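Local coordinates for protein thermosome subunit (PDB 3AQ1) that probably works as an ATP-dependent chaperonin that binds unfolded proteins and assists their folding, and is caught here as an open-state monomer, at residues V351-G362 against M440-R450; V295-E303 against T312-S320. All coordinates share one frame; numbering follows the deposited sequence.

Contact 1: residues V351-G362 against M440-R450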
ATOM      1  N   VAL A 351      -1.742   2.361   4.448  1.00 53.69           N
ATOM      2  CA  VAL A 351      -1.063   3.635   4.615  1.00 52.95           C
ATOM      3  C   VAL A 351      -1.765   4.558   5.611  1.00 54.57           C
ATOM      4  O   VAL A 351      -1.114   5.248   6.380  1.00 56.73           O
ATOM      5  CB  VAL A 351      -0.887   4.344   3.269  1.00 54.89           C
ATOM      6  CG1 VAL A 351      -0.483   5.804   3.482  1.00 54.98           C
ATOM      7  CG2 VAL A 351       0.129   3.580   2.412  1.00 43.31           C
ATOM      8  N   VAL A 352      -3.089   4.569   5.609  1.00 52.00           N
ATOM      9  CA  VAL A 352      -3.816   5.365   6.586  1.00 47.50           C
ATOM     10  C   VAL A 352      -3.552   4.845   8.003  1.00 49.59           C
ATOM     11  O   VAL A 352      -3.250   5.623   8.910  1.00 53.68           O
ATOM     12  CB  VAL A 352      -5.332   5.389   6.293  1.00 46.34           C
ATOM     13  CG1 VAL A 352      -6.097   5.945   7.466  1.00 43.46           C
ATOM     14  CG2 VAL A 352      -5.619   6.198   5.048  1.00 44.54           C
ATOM     15  N   ILE A 353      -3.654   3.532   8.189  1.00 49.41           N
ATOM     16  CA  ILE A 353      -3.443   2.937   9.504  1.00 48.13           C
ATOM     17  C   ILE A 353      -2.034   3.246  10.008  1.00 55.71           C
ATOM     18  O   ILE A 353      -1.829   3.530  11.186  1.00 53.63           O
ATOM     19  CB  ILE A 353      -3.704   1.415   9.488  1.00 50.13           C
ATOM     20  CG1 ILE A 353      -5.204   1.149   9.368  1.00 49.88           C
ATOM     21  CG2 ILE A 353      -3.137   0.742  10.746  1.00 46.91           C
ATOM     22  CD1 ILE A 353      -5.572  -0.300   9.372  1.00 57.29           C
ATOM     23  N   GLU A 354      -1.063   3.215   9.107  1.00 56.42           N
ATOM     24  CA  GLU A 354       0.296   3.581   9.480  1.00 59.16           C
ATOM     25  C   GLU A 354       0.396   5.050   9.915  1.00 63.99           C
ATOM     26  O   GLU A 354       0.891   5.333  11.009  1.00 63.09           O
ATOM     27  CB  GLU A 354       1.285   3.251   8.356  1.00 50.00           C
ATOM     28  CG  GLU A 354       1.600   1.771   8.255  1.00 53.96           C
ATOM     29  CD  GLU A 354       2.542   1.432   7.113  1.00 62.34           C
ATOM     30  OE1 GLU A 354       2.533   2.148   6.084  1.00 66.96           O
ATOM     31  OE2 GLU A 354       3.287   0.434   7.243  1.00 58.74           O
ATOM     32  N   ASP A 355      -0.083   5.972   9.074  1.00 56.69           N
ATOM     33  CA  ASP A 355      -0.078   7.398   9.407  1.00 49.61           C
ATOM     34  C   ASP A 355      -0.822   7.648  10.713  1.00 53.61           C
ATOM     35  O   ASP A 355      -0.448   8.531  11.484  1.00 55.71           O
ATOM     36  CB  ASP A 355      -0.753   8.244   8.316  1.00 56.31           C
ATOM     37  CG  ASP A 355       0.052   8.327   7.019  1.00 63.57           C
ATOM     38  OD1 ASP A 355       1.271   8.031   7.023  1.00 60.41           O
ATOM     39  OD2 ASP A 355      -0.558   8.704   5.989  1.00 62.85           O
ATOM     40  N   GLY A 356      -1.885   6.881  10.950  1.00 58.61           N
ATOM     41  CA  GLY A 356      -2.757   7.106  12.093  1.00 52.90           C
ATOM     42  C   GLY A 356      -3.680   8.295  11.879  1.00 65.98           C
ATOM     43  O   GLY A 356      -4.494   8.631  12.745  1.00 67.27           O
ATOM     44  N   LYS A 357      -3.549   8.936  10.715  1.00 58.90           N
ATOM     45  CA  LYS A 357      -4.293  10.146  10.406  1.00 54.29           C
ATOM     46  C   LYS A 357      -4.596  10.229   8.918  1.00 58.74           C
ATOM     47  O   LYS A 357      -3.832   9.726   8.087  1.00 69.16           O
ATOM     48  CB  LYS A 357      -3.508  11.382  10.858  1.00 59.64           C
ATOM     49  CG  LYS A 357      -2.625  11.128  12.089  1.00 69.58           C
ATOM     50  CD  LYS A 357      -2.452  12.360  12.964  1.00 78.63           C
ATOM     51  CE  LYS A 357      -1.294  12.197  13.938  1.00 85.08           C
ATOM     52  NZ  LYS A 357       0.023  12.171  13.233  1.00 86.28           N
ATOM     53  N   VAL A 358      -5.731  10.838   8.584  1.00 50.35           N
ATOM     54  CA  VAL A 358      -6.030  11.166   7.198  1.00 49.77           C
ATOM     55  C   VAL A 358      -6.407  12.630   7.087  1.00 57.23           C
ATOM     56  O   VAL A 358      -6.849  13.248   8.062  1.00 56.03           O
ATOM     57  CB  VAL A 358      -7.195  10.353   6.637  1.00 46.11           C
ATOM     58  CG1 VAL A 358      -6.968   8.890   6.866  1.00 47.32           C
ATOM     59  CG2 VAL A 358      -8.487  10.798   7.283  1.00 53.52           C
ATOM     60  N   VAL A 359      -6.219  13.165   5.884  1.00 60.33           N
ATOM     61  CA  VAL A 359      -6.627  14.516   5.526  1.00 59.94           C
ATOM     62  C   VAL A 359      -7.820  14.363   4.605  1.00 58.03           C
ATOM     63  O   VAL A 359      -7.960  13.333   3.957  1.00 59.31           O
ATOM     64  CB  VAL A 359      -5.511  15.230   4.742  1.00 61.01           C
ATOM     65  CG1 VAL A 359      -5.937  16.621   4.350  1.00 67.82           C
ATOM     66  CG2 VAL A 359      -4.251  15.291   5.562  1.00 66.35           C
ATOM     67  N   VAL A 360      -8.691  15.361   4.542  1.00 55.07           N
ATOM     68  CA  VAL A 360      -9.720  15.343   3.513  1.00 52.07           C
ATOM     69  C   VAL A 360      -9.312  16.264   2.389  1.00 49.40           C
ATOM     70  O   VAL A 360      -8.470  17.135   2.587  1.00 54.58           O
ATOM     71  CB  VAL A 360     -11.086  15.735   4.047  1.00 51.01           C
ATOM     72  CG1 VAL A 360     -11.709  14.536   4.724  1.00 44.49           C
ATOM     73  CG2 VAL A 360     -10.957  16.915   5.004  1.00 51.60           C
ATOM     74  N   GLY A 361      -9.917  16.072   1.218  1.00 47.87           N
ATOM     75  CA  GLY A 361      -9.443  16.701  -0.003  1.00 48.05           C
ATOM     76  C   GLY A 361     -10.211  17.931  -0.442  1.00 55.08           C
ATOM     77  O   GLY A 361     -10.777  18.650   0.383  1.00 60.42           O
ATOM     78  N   GLY A 362     -10.207  18.184  -1.748  1.00 48.39           N
ATOM     79  CA  GLY A 362     -10.945  19.294  -2.323  1.00 40.77           C
ATOM     80  C   GLY A 362     -10.402  20.660  -1.945  1.00 49.31           C
ATOM     81  O   GLY A 362     -11.118  21.673  -1.985  1.00 44.43           O
ATOM     82  N   MET A 440     -15.946  17.471   2.902  1.00 51.26           N
ATOM     83  CA  MET A 440     -15.244  16.514   2.057  1.00 53.12           C
ATOM     84  C   MET A 440     -15.104  15.129   2.692  1.00 62.95           C
ATOM     85  O   MET A 440     -14.881  14.137   1.987  1.00 65.00           O
ATOM     86  CB  MET A 440     -13.881  17.063   1.637  1.00 56.17           C
ATOM     87  CG  MET A 440     -13.954  18.211   0.628  1.00 29.26           C
ATOM     88  SD  MET A 440     -14.308  17.739  -1.065  1.00 66.75           S
ATOM     89  CE  MET A 440     -16.080  17.874  -1.119  1.00 46.01           C
ATOM     90  N   TRP A 441     -15.232  15.065   4.016  1.00 57.11           N
ATOM     91  CA  TRP A 441     -15.298  13.787   4.702  1.00 57.01           C
ATOM     92  C   TRP A 441     -16.642  13.096   4.419  1.00 64.29           C
ATOM     93  O   TRP A 441     -16.676  11.968   3.943  1.00 70.20           O
ATOM     94  CB  TRP A 441     -15.075  13.956   6.207  1.00 65.01           C
ATOM     95  CG  TRP A 441     -15.246  12.665   6.973  1.00 69.36           C
ATOM     96  CD1 TRP A 441     -16.360  12.254   7.644  1.00 68.52           C
ATOM     97  CD2 TRP A 441     -14.282  11.614   7.117  1.00 62.39           C
ATOM     98  NE1 TRP A 441     -16.146  11.021   8.203  1.00 65.84           N
ATOM     99  CE2 TRP A 441     -14.880  10.602   7.893  1.00 63.97           C
ATOM    100  CE3 TRP A 441     -12.971  11.431   6.665  1.00 53.01           C
ATOM    101  CZ2 TRP A 441     -14.213   9.427   8.232  1.00 66.61           C
ATOM    102  CZ3 TRP A 441     -12.314  10.268   6.992  1.00 51.68           C
ATOM    103  CH2 TRP A 441     -12.934   9.276   7.772  1.00 63.77           C
ATOM    104  N   GLU A 442     -17.748  13.776   4.703  1.00 64.21           N
ATOM    105  CA  GLU A 442     -19.058  13.248   4.347  1.00 70.41           C
ATOM    106  C   GLU A 442     -19.110  12.801   2.887  1.00 74.80           C
ATOM    107  O   GLU A 442     -19.931  11.960   2.524  1.00 76.22           O
ATOM    108  CB  GLU A 442     -20.156  14.283   4.611  1.00 77.93           C
ATOM    109  CG  GLU A 442     -20.447  14.510   6.077  1.00 90.90           C
ATOM    110  CD  GLU A 442     -20.780  13.219   6.790  1.00107.50           C
ATOM    111  OE1 GLU A 442     -20.038  12.858   7.730  1.00114.72           O
ATOM    112  OE2 GLU A 442     -21.772  12.557   6.400  1.00107.74           O
ATOM    113  N   ASN A 443     -18.227  13.358   2.059  1.00 71.48           N
ATOM    114  CA  ASN A 443     -18.250  13.102   0.619  1.00 69.40           C
ATOM    115  C   ASN A 443     -17.118  12.214   0.101  1.00 69.18           C
ATOM    116  O   ASN A 443     -16.823  12.194  -1.098  1.00 65.06           O
ATOM    117  CB  ASN A 443     -18.295  14.416  -0.162  1.00 76.79           C
ATOM    118  CG  ASN A 443     -19.715  14.875  -0.447  1.00 88.54           C
ATOM    119  OD1 ASN A 443     -20.369  14.361  -1.355  1.00 97.28           O
ATOM    120  ND2 ASN A 443     -20.198  15.847   0.327  1.00 87.27           N
ATOM    121  N   ASP A 444     -16.488  11.486   1.018  1.00 73.91           N
ATOM    122  CA  ASP A 444     -15.549  10.420   0.670  1.00 60.83           C
ATOM    123  C   ASP A 444     -14.402  10.883  -0.234  1.00 60.84           C
ATOM    124  O   ASP A 444     -14.003  10.185  -1.172  1.00 65.98           O
ATOM    125  CB  ASP A 444     -16.307   9.252   0.040  1.00 53.43           C
ATOM    126  CG  ASP A 444     -17.388   8.703   0.960  1.00 70.50           C
ATOM    127  OD1 ASP A 444     -17.166   8.694   2.194  1.00 73.67           O
ATOM    128  OD2 ASP A 444     -18.459   8.284   0.454  1.00 73.13           O
ATOM    129  N   VAL A 445     -13.877  12.066   0.055  1.00 45.43           N
ATOM    130  CA  VAL A 445     -12.689  12.522  -0.631  1.00 54.08           C
ATOM    131  C   VAL A 445     -11.542  12.589   0.363  1.00 51.96           C
ATOM    132  O   VAL A 445     -11.220  13.657   0.875  1.00 46.58           O
ATOM    133  CB  VAL A 445     -12.894  13.891  -1.303  1.00 58.43           C
ATOM    134  CG1 VAL A 445     -11.704  14.212  -2.170  1.00 47.46           C
ATOM    135  CG2 VAL A 445     -14.169  13.888  -2.143  1.00 63.24           C
ATOM    136  N   ILE A 446     -10.936  11.432   0.630  1.00 61.52           N
ATOM    137  CA  ILE A 446      -9.850  11.321   1.602  1.00 64.04           C
ATOM    138  C   ILE A 446      -8.467  11.265   0.946  1.00 60.46           C
ATOM    139  O   ILE A 446      -8.285  10.661  -0.109  1.00 68.92           O
ATOM    140  CB  ILE A 446     -10.020  10.077   2.483  1.00 67.33           C
ATOM    141  CG1 ILE A 446     -11.498   9.766   2.687  1.00 72.01           C
ATOM    142  CG2 ILE A 446      -9.361  10.287   3.830  1.00 70.60           C
ATOM    143  CD1 ILE A 446     -12.195  10.757   3.557  1.00 71.02           C
ATOM    144  N   GLU A 447      -7.499  11.913   1.580  1.00 52.18           N
ATOM    145  CA  GLU A 447      -6.104  11.859   1.148  1.00 65.92           C
ATOM    146  C   GLU A 447      -5.220  11.479   2.342  1.00 71.57           C
ATOM    147  O   GLU A 447      -5.446  11.932   3.465  1.00 81.65           O
ATOM    148  CB  GLU A 447      -5.652  13.198   0.540  1.00 66.25           C
ATOM    149  CG  GLU A 447      -6.294  13.564  -0.803  1.00 66.89           C
ATOM    150  CD  GLU A 447      -6.022  15.014  -1.215  1.00 80.15           C
ATOM    151  OE1 GLU A 447      -5.521  15.804  -0.385  1.00 74.67           O
ATOM    152  OE2 GLU A 447      -6.315  15.375  -2.373  1.00 91.98           O
ATOM    153  N   PRO A 448      -4.208  10.640   2.107  1.00 63.80           N
ATOM    154  CA  PRO A 448      -3.370  10.189   3.218  1.00 59.93           C
ATOM    155  C   PRO A 448      -2.476  11.326   3.685  1.00 59.74           C
ATOM    156  O   PRO A 448      -1.964  12.062   2.843  1.00 50.26           O
ATOM    157  CB  PRO A 448      -2.506   9.097   2.584  1.00 50.94           C
ATOM    158  CG  PRO A 448      -3.063   8.873   1.206  1.00 52.77           C
ATOM    159  CD  PRO A 448      -3.720  10.143   0.816  1.00 54.57           C
ATOM    160  N   LEU A 449      -2.293  11.470   4.996  1.00 61.64           N
ATOM    161  CA  LEU A 449      -1.390  12.491   5.517  1.00 53.38           C
ATOM    162  C   LEU A 449      -0.007  12.463   4.852  1.00 53.24           C
ATOM    163  O   LEU A 449       0.520  13.504   4.469  1.00 46.40           O
ATOM    164  CB  LEU A 449      -1.231  12.369   7.032  1.00 54.85           C
ATOM    165  CG  LEU A 449      -0.359  13.473   7.644  1.00 53.76           C
ATOM    166  CD1 LEU A 449      -0.994  14.823   7.420  1.00 52.64           C
ATOM    167  CD2 LEU A 449      -0.133  13.251   9.114  1.00 55.21           C
ATOM    168  N   ARG A 450       0.588  11.281   4.714  1.00 55.78           N
ATOM    169  CA  ARG A 450       1.960  11.206   4.204  1.00 54.16           C
ATOM    170  C   ARG A 450       2.114  11.813   2.804  1.00 56.43           C
ATOM    171  O   ARG A 450       3.127  12.437   2.498  1.00 68.86           O
ATOM    172  CB  ARG A 450       2.527   9.778   4.272  1.00 45.94           C
ATOM    173  CG  ARG A 450       2.200   8.891   3.080  1.00 54.26           C
ATOM    174  CD  ARG A 450       2.893   7.535   3.186  1.00 54.88           C
ATOM    175  NE  ARG A 450       2.870   7.025   4.552  1.00 57.53           N
ATOM    176  CZ  ARG A 450       2.915   5.737   4.865  1.00 60.57           C
ATOM    177  NH1 ARG A 450       2.986   4.826   3.913  1.00 60.51           N
ATOM    178  NH2 ARG A 450       2.879   5.359   6.132  1.00 67.11           N
TER
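Val359 and Glu447 pair across an antiparallel ladder that joins strand 357-360 to strand 446-448, an edge strand of a three-stranded sheet whose other edge is 94-95. Both residues spend their backbone groups on each other: Val359 N reaches Glu447 O at 2.8 Å, and Glu447 N returns to Val359 O, nearly straight at 172°. Gly361 N continues the ladder to Val445 O (2.8 Å), while Gly361 O accepts from Ser364 OG. Gly361 begins a glycine-rich run that probably borders the nucleotide pocket, as in other chaperonins.

Beyond the sheet, Glu354 and Asp355 at the end of helix 332-355 form a salt-bridge network with Arg450 in the first turn of helix 449-467. Asp355 divides its oxygens: OD2 accepts the backbone N of Arg450 from above the carboxylate plane (3.1 Å), and OD1 is salt-bridged to Arg450 NE, taking weak bonds from NE and NH2, with the Asp355 carboxylate and Arg450 guanidinium planes 74° apart. Glu354 OE1 makes its salt bridge to Arg450 NH2 at the guanidinium edge (3.2 Å), its OE2 being satisfied by Val145 N. With CG of Arg450 between backbone N and carbonyl carbon (chi1 86°), the side chain is started across Asp355, which it crosses at about a right angle. A methionine in its place would probably leave Glu354 OE1 and Asp355 OD1 without their cationic mate. Over one guanidinium face lies a methyl group, Val351 CG1, 3.7 Å from Arg450 CZ.

Contact 2: residues V295-E303 against T312-S320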
ATOM      1  N   VAL A 295      16.576 -24.676   5.920  1.00 51.44           N
ATOM      2  CA  VAL A 295      15.265 -25.299   5.928  1.00 35.80           C
ATOM      3  C   VAL A 295      14.243 -24.534   6.747  1.00 42.11           C
ATOM      4  O   VAL A 295      14.480 -24.207   7.911  1.00 48.22           O
ATOM      5  CB  VAL A 295      15.371 -26.708   6.481  1.00 39.90           C
ATOM      6  CG1 VAL A 295      13.973 -27.369   6.604  1.00 39.96           C
ATOM      7  CG2 VAL A 295      16.323 -27.521   5.611  1.00 37.24           C
ATOM      8  N   GLY A 296      13.095 -24.265   6.129  1.00 47.60           N
ATOM      9  CA  GLY A 296      12.029 -23.526   6.773  1.00 44.91           C
ATOM     10  C   GLY A 296      11.040 -24.457   7.439  1.00 44.57           C
ATOM     11  O   GLY A 296      11.133 -25.675   7.310  1.00 50.77           O
ATOM     12  N   THR A 297      10.081 -23.882   8.152  1.00 42.80           N
ATOM     13  CA  THR A 297       9.083 -24.679   8.843  1.00 44.35           C
ATOM     14  C   THR A 297       7.681 -24.114   8.672  1.00 42.26           C
ATOM     15  O   THR A 297       7.501 -22.909   8.540  1.00 51.20           O
ATOM     16  CB  THR A 297       9.362 -24.738  10.355  1.00 40.71           C
ATOM     17  OG1 THR A 297       9.121 -23.450  10.925  1.00 56.54           O
ATOM     18  CG2 THR A 297      10.786 -25.145  10.629  1.00 36.10           C
ATOM     19  N   ALA A 298       6.694 -24.997   8.718  1.00 33.59           N
ATOM     20  CA  ALA A 298       5.301 -24.604   8.685  1.00 43.91           C
ATOM     21  C   ALA A 298       4.470 -25.617   9.450  1.00 42.92           C
ATOM     22  O   ALA A 298       4.700 -26.803   9.345  1.00 36.86           O
ATOM     23  CB  ALA A 298       4.816 -24.532   7.237  1.00 43.50           C
ATOM     24  N   GLY A 299       3.481 -25.158  10.199  1.00 49.26           N
ATOM     25  CA  GLY A 299       2.588 -26.072  10.882  1.00 38.15           C
ATOM     26  C   GLY A 299       2.060 -27.184   9.990  1.00 48.40           C
ATOM     27  O   GLY A 299       1.994 -28.354  10.398  1.00 57.00           O
ATOM     28  N   LEU A 300       1.679 -26.830   8.768  1.00 35.00           N
ATOM     29  CA  LEU A 300       0.996 -27.776   7.900  1.00 40.45           C
ATOM     30  C   LEU A 300       1.164 -27.439   6.419  1.00 42.13           C
ATOM     31  O   LEU A 300       1.052 -26.297   6.009  1.00 49.52           O
ATOM     32  CB  LEU A 300      -0.500 -27.835   8.260  1.00 42.14           C
ATOM     33  CG  LEU A 300      -1.447 -28.713   7.435  1.00 42.24           C
ATOM     34  CD1 LEU A 300      -1.059 -30.172   7.521  1.00 38.27           C
ATOM     35  CD2 LEU A 300      -2.889 -28.522   7.881  1.00 32.10           C
ATOM     36  N   VAL A 301       1.437 -28.458   5.622  1.00 35.98           N
ATOM     37  CA  VAL A 301       1.403 -28.336   4.188  1.00 36.22           C
ATOM     38  C   VAL A 301       0.495 -29.429   3.653  1.00 44.38           C
ATOM     39  O   VAL A 301       0.728 -30.597   3.922  1.00 49.25           O
ATOM     40  CB  VAL A 301       2.791 -28.475   3.587  1.00 29.41           C
ATOM     41  CG1 VAL A 301       2.686 -28.696   2.076  1.00 25.47           C
ATOM     42  CG2 VAL A 301       3.613 -27.240   3.915  1.00 28.30           C
ATOM     43  N   GLU A 302      -0.558 -29.050   2.929  1.00 46.05           N
ATOM     44  CA  GLU A 302      -1.468 -30.042   2.348  1.00 48.02           C
ATOM     45  C   GLU A 302      -2.089 -29.596   1.039  1.00 43.90           C
ATOM     46  O   GLU A 302      -2.198 -28.408   0.762  1.00 39.53           O
ATOM     47  CB  GLU A 302      -2.579 -30.425   3.320  1.00 46.75           C
ATOM     48  CG  GLU A 302      -3.567 -29.342   3.596  1.00 46.86           C
ATOM     49  CD  GLU A 302      -4.802 -29.858   4.311  1.00 65.97           C
ATOM     50  OE1 GLU A 302      -5.134 -31.054   4.146  1.00 58.66           O
ATOM     51  OE2 GLU A 302      -5.454 -29.058   5.018  1.00 80.27           O
ATOM     52  N   GLU A 303      -2.466 -30.577   0.234  1.00 48.19           N
ATOM     53  CA  GLU A 303      -3.166 -30.353  -1.021  1.00 48.07           C
ATOM     54  C   GLU A 303      -4.659 -30.449  -0.748  1.00 48.78           C
ATOM     55  O   GLU A 303      -5.155 -31.507  -0.356  1.00 55.95           O
ATOM     56  CB  GLU A 303      -2.753 -31.423  -2.030  1.00 43.59           C
ATOM     57  CG  GLU A 303      -3.164 -31.160  -3.459  1.00 41.29           C
ATOM     58  CD  GLU A 303      -2.733 -32.296  -4.383  1.00 58.63           C
ATOM     59  OE1 GLU A 303      -1.547 -32.299  -4.781  1.00 68.49           O
ATOM     60  OE2 GLU A 303      -3.563 -33.185  -4.705  1.00 51.77           O
ATOM     61  N   THR A 312      -2.005 -26.024  -3.170  1.00 40.26           N
ATOM     62  CA  THR A 312      -1.170 -26.318  -2.003  1.00 39.24           C
ATOM     63  C   THR A 312      -1.274 -25.275  -0.888  1.00 39.91           C
ATOM     64  O   THR A 312      -0.817 -24.154  -1.051  1.00 42.73           O
ATOM     65  CB  THR A 312       0.293 -26.478  -2.391  1.00 37.07           C
ATOM     66  OG1 THR A 312       0.443 -27.649  -3.195  1.00 32.66           O
ATOM     67  CG2 THR A 312       1.139 -26.646  -1.152  1.00 41.82           C
ATOM     68  N   TYR A 313      -1.879 -25.656   0.237  1.00 38.19           N
ATOM     69  CA  TYR A 313      -2.004 -24.778   1.408  1.00 39.73           C
ATOM     70  C   TYR A 313      -0.822 -24.930   2.407  1.00 44.05           C
ATOM     71  O   TYR A 313      -0.504 -26.029   2.852  1.00 39.95           O
ATOM     72  CB  TYR A 313      -3.323 -25.053   2.141  1.00 34.94           C
ATOM     73  CG  TYR A 313      -4.584 -24.652   1.405  1.00 52.25           C
ATOM     74  CD1 TYR A 313      -5.414 -23.648   1.901  1.00 55.34           C
ATOM     75  CD2 TYR A 313      -4.964 -25.285   0.226  1.00 59.19           C
ATOM     76  CE1 TYR A 313      -6.565 -23.284   1.242  1.00 53.76           C
ATOM     77  CE2 TYR A 313      -6.123 -24.917  -0.446  1.00 56.74           C
ATOM     78  CZ  TYR A 313      -6.915 -23.924   0.070  1.00 58.37           C
ATOM     79  OH  TYR A 313      -8.064 -23.563  -0.592  1.00 71.90           O
ATOM     80  N   VAL A 314      -0.183 -23.816   2.746  1.00 37.59           N
ATOM     81  CA  VAL A 314       0.884 -23.786   3.740  1.00 38.18           C
ATOM     82  C   VAL A 314       0.440 -22.922   4.929  1.00 44.44           C
ATOM     83  O   VAL A 314       0.577 -21.716   4.902  1.00 44.36           O
ATOM     84  CB  VAL A 314       2.171 -23.206   3.130  1.00 37.79           C
ATOM     85  CG1 VAL A 314       3.284 -23.227   4.128  1.00 31.37           C
ATOM     86  CG2 VAL A 314       2.560 -23.988   1.896  1.00 25.94           C
ATOM     87  N   THR A 315      -0.112 -23.550   5.963  1.00 55.13           N
ATOM     88  CA  THR A 315      -0.656 -22.834   7.118  1.00 49.65           C
ATOM     89  C   THR A 315       0.159 -23.055   8.401  1.00 55.97           C
ATOM     90  O   THR A 315       1.035 -23.918   8.467  1.00 49.04           O
ATOM     91  CB  THR A 315      -2.103 -23.261   7.404  1.00 40.95           C
ATOM     92  OG1 THR A 315      -2.138 -24.659   7.684  1.00 47.69           O
ATOM     93  CG2 THR A 315      -2.969 -23.010   6.211  1.00 39.89           C
ATOM     94  N   GLY A 316      -0.148 -22.273   9.426  1.00 62.23           N
ATOM     95  CA  GLY A 316       0.571 -22.343  10.687  1.00 52.72           C
ATOM     96  C   GLY A 316       2.032 -21.969  10.578  1.00 48.14           C
ATOM     97  O   GLY A 316       2.830 -22.436  11.369  1.00 54.49           O
ATOM     98  N   CYS A 317       2.382 -21.129   9.605  1.00 55.12           N
ATOM     99  CA  CYS A 317       3.786 -20.865   9.278  1.00 51.51           C
ATOM    100  C   CYS A 317       4.534 -20.156  10.384  1.00 63.57           C
ATOM    101  O   CYS A 317       3.936 -19.446  11.199  1.00 47.50           O
ATOM    102  CB  CYS A 317       3.933 -20.062   7.988  1.00 41.98           C
ATOM    103  SG  CYS A 317       3.739 -20.988   6.482  1.00140.31           S
ATOM    104  N   GLN A 318       5.851 -20.378  10.369  1.00 86.24           N
ATOM    105  CA  GLN A 318       6.820 -19.883  11.343  1.00 99.32           C
ATOM    106  C   GLN A 318       6.541 -18.447  11.803  1.00112.48           C
ATOM    107  O   GLN A 318       5.886 -18.224  12.829  1.00109.53           O
ATOM    108  CB  GLN A 318       8.230 -20.012  10.739  1.00102.03           C
ATOM    109  CG  GLN A 318       9.375 -19.520  11.625  1.00117.24           C
ATOM    110  CD  GLN A 318      10.758 -19.951  11.129  1.00122.90           C
ATOM    111  OE1 GLN A 318      10.886 -20.829  10.270  1.00117.11           O
ATOM    112  NE2 GLN A 318      11.802 -19.341  11.685  1.00129.64           N
ATOM    113  N   ASN A 319       7.049 -17.479  11.043  1.00125.45           N
ATOM    114  CA  ASN A 319       6.814 -16.063  11.324  1.00136.52           C
ATOM    115  C   ASN A 319       5.795 -15.456  10.365  1.00129.02           C
ATOM    116  O   ASN A 319       6.142 -14.689   9.466  1.00131.88           O
ATOM    117  CB  ASN A 319       8.125 -15.275  11.273  1.00147.22           C
ATOM    118  CG  ASN A 319       8.915 -15.370  12.569  1.00152.52           C
ATOM    119  OD1 ASN A 319       8.480 -14.875  13.610  1.00151.27           O
ATOM    120  ND2 ASN A 319      10.082 -16.005  12.510  1.00154.32           N
ATOM    121  N   SER A 320       4.531 -15.804  10.559  1.00119.26           N
ATOM    122  CA  SER A 320       3.508 -15.342   9.649  1.00116.69           C
ATOM    123  C   SER A 320       2.520 -14.403  10.317  1.00101.40           C
ATOM    124  O   SER A 320       1.765 -14.789  11.214  1.00 98.53           O
ATOM    125  CB  SER A 320       2.760 -16.517   9.006  1.00133.75           C
ATOM    126  OG  SER A 320       1.769 -17.048   9.872  1.00142.02           O
TER
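Val301 and Val314 lie side by side on one face of an antiparallel pair, their methyls CG2 and CG2 meeting at 4.0 Å, and the ridge they form shows how a hairpin builds an apolar surface from small parts. The other methyl of Val314, CG1, stands anti to the backbone N (chi1 -178°) and reaches across to Ala298 CB at 3.7 Å; it also touches Val301 CG2, and so fills the hollow between them. Cys317, the partner of Ala298 in the ladder, brings SG against the same Ala298 CB (3.8 Å), while Val301 CG1 extends the row to Thr312 CG2. Phe243, Leu275 and Val278 from strand 241-244 and helix 269-279 pack against this side, so the row faces the interior of the domain.

On the reverse side Leu300 and Thr315 point the same way, and the leucine CB settles beside Thr315 OG1 at 3.6 Å. Tyr313 lies further along, its CB 3.8 Å from Glu302 O.

Further along the ladder both strands turn a corner, at Gly299 and Gly316, whose CA atoms are 4.2 Å apart. Gly299 N bonds to Gly316 O from above the carbonyl plane, and Leu300 N bonds to Thr315 O (3.0 Å). With Gly299 and Leu300 both set against Thr315, this is a classic beta bulge, here bending a beta hairpin in what corresponds to the apical domain of group II chaperonins.

Contacts 1 and 2 lie on opposite sides of the chain's centre, with their own centres 37 Å apart and their nearest atoms about 15 Å apart, so neither touches the other. Along the chain they are in series: the hairpin of contact 2 closes before contact 1 opens. They also differ in span, since 8 residues separate the segments of contact 2, whereas 77, mostly helical, separate those of contact 1. By analogy with other group II chaperonins, contact 2 belongs to the apical, substrate-handling end, and contact 1 probably lies at the equatorial, nucleotide-binding side. The pair illustrates how a local hairpin and a long-range strand pairing join separate parts of one chain.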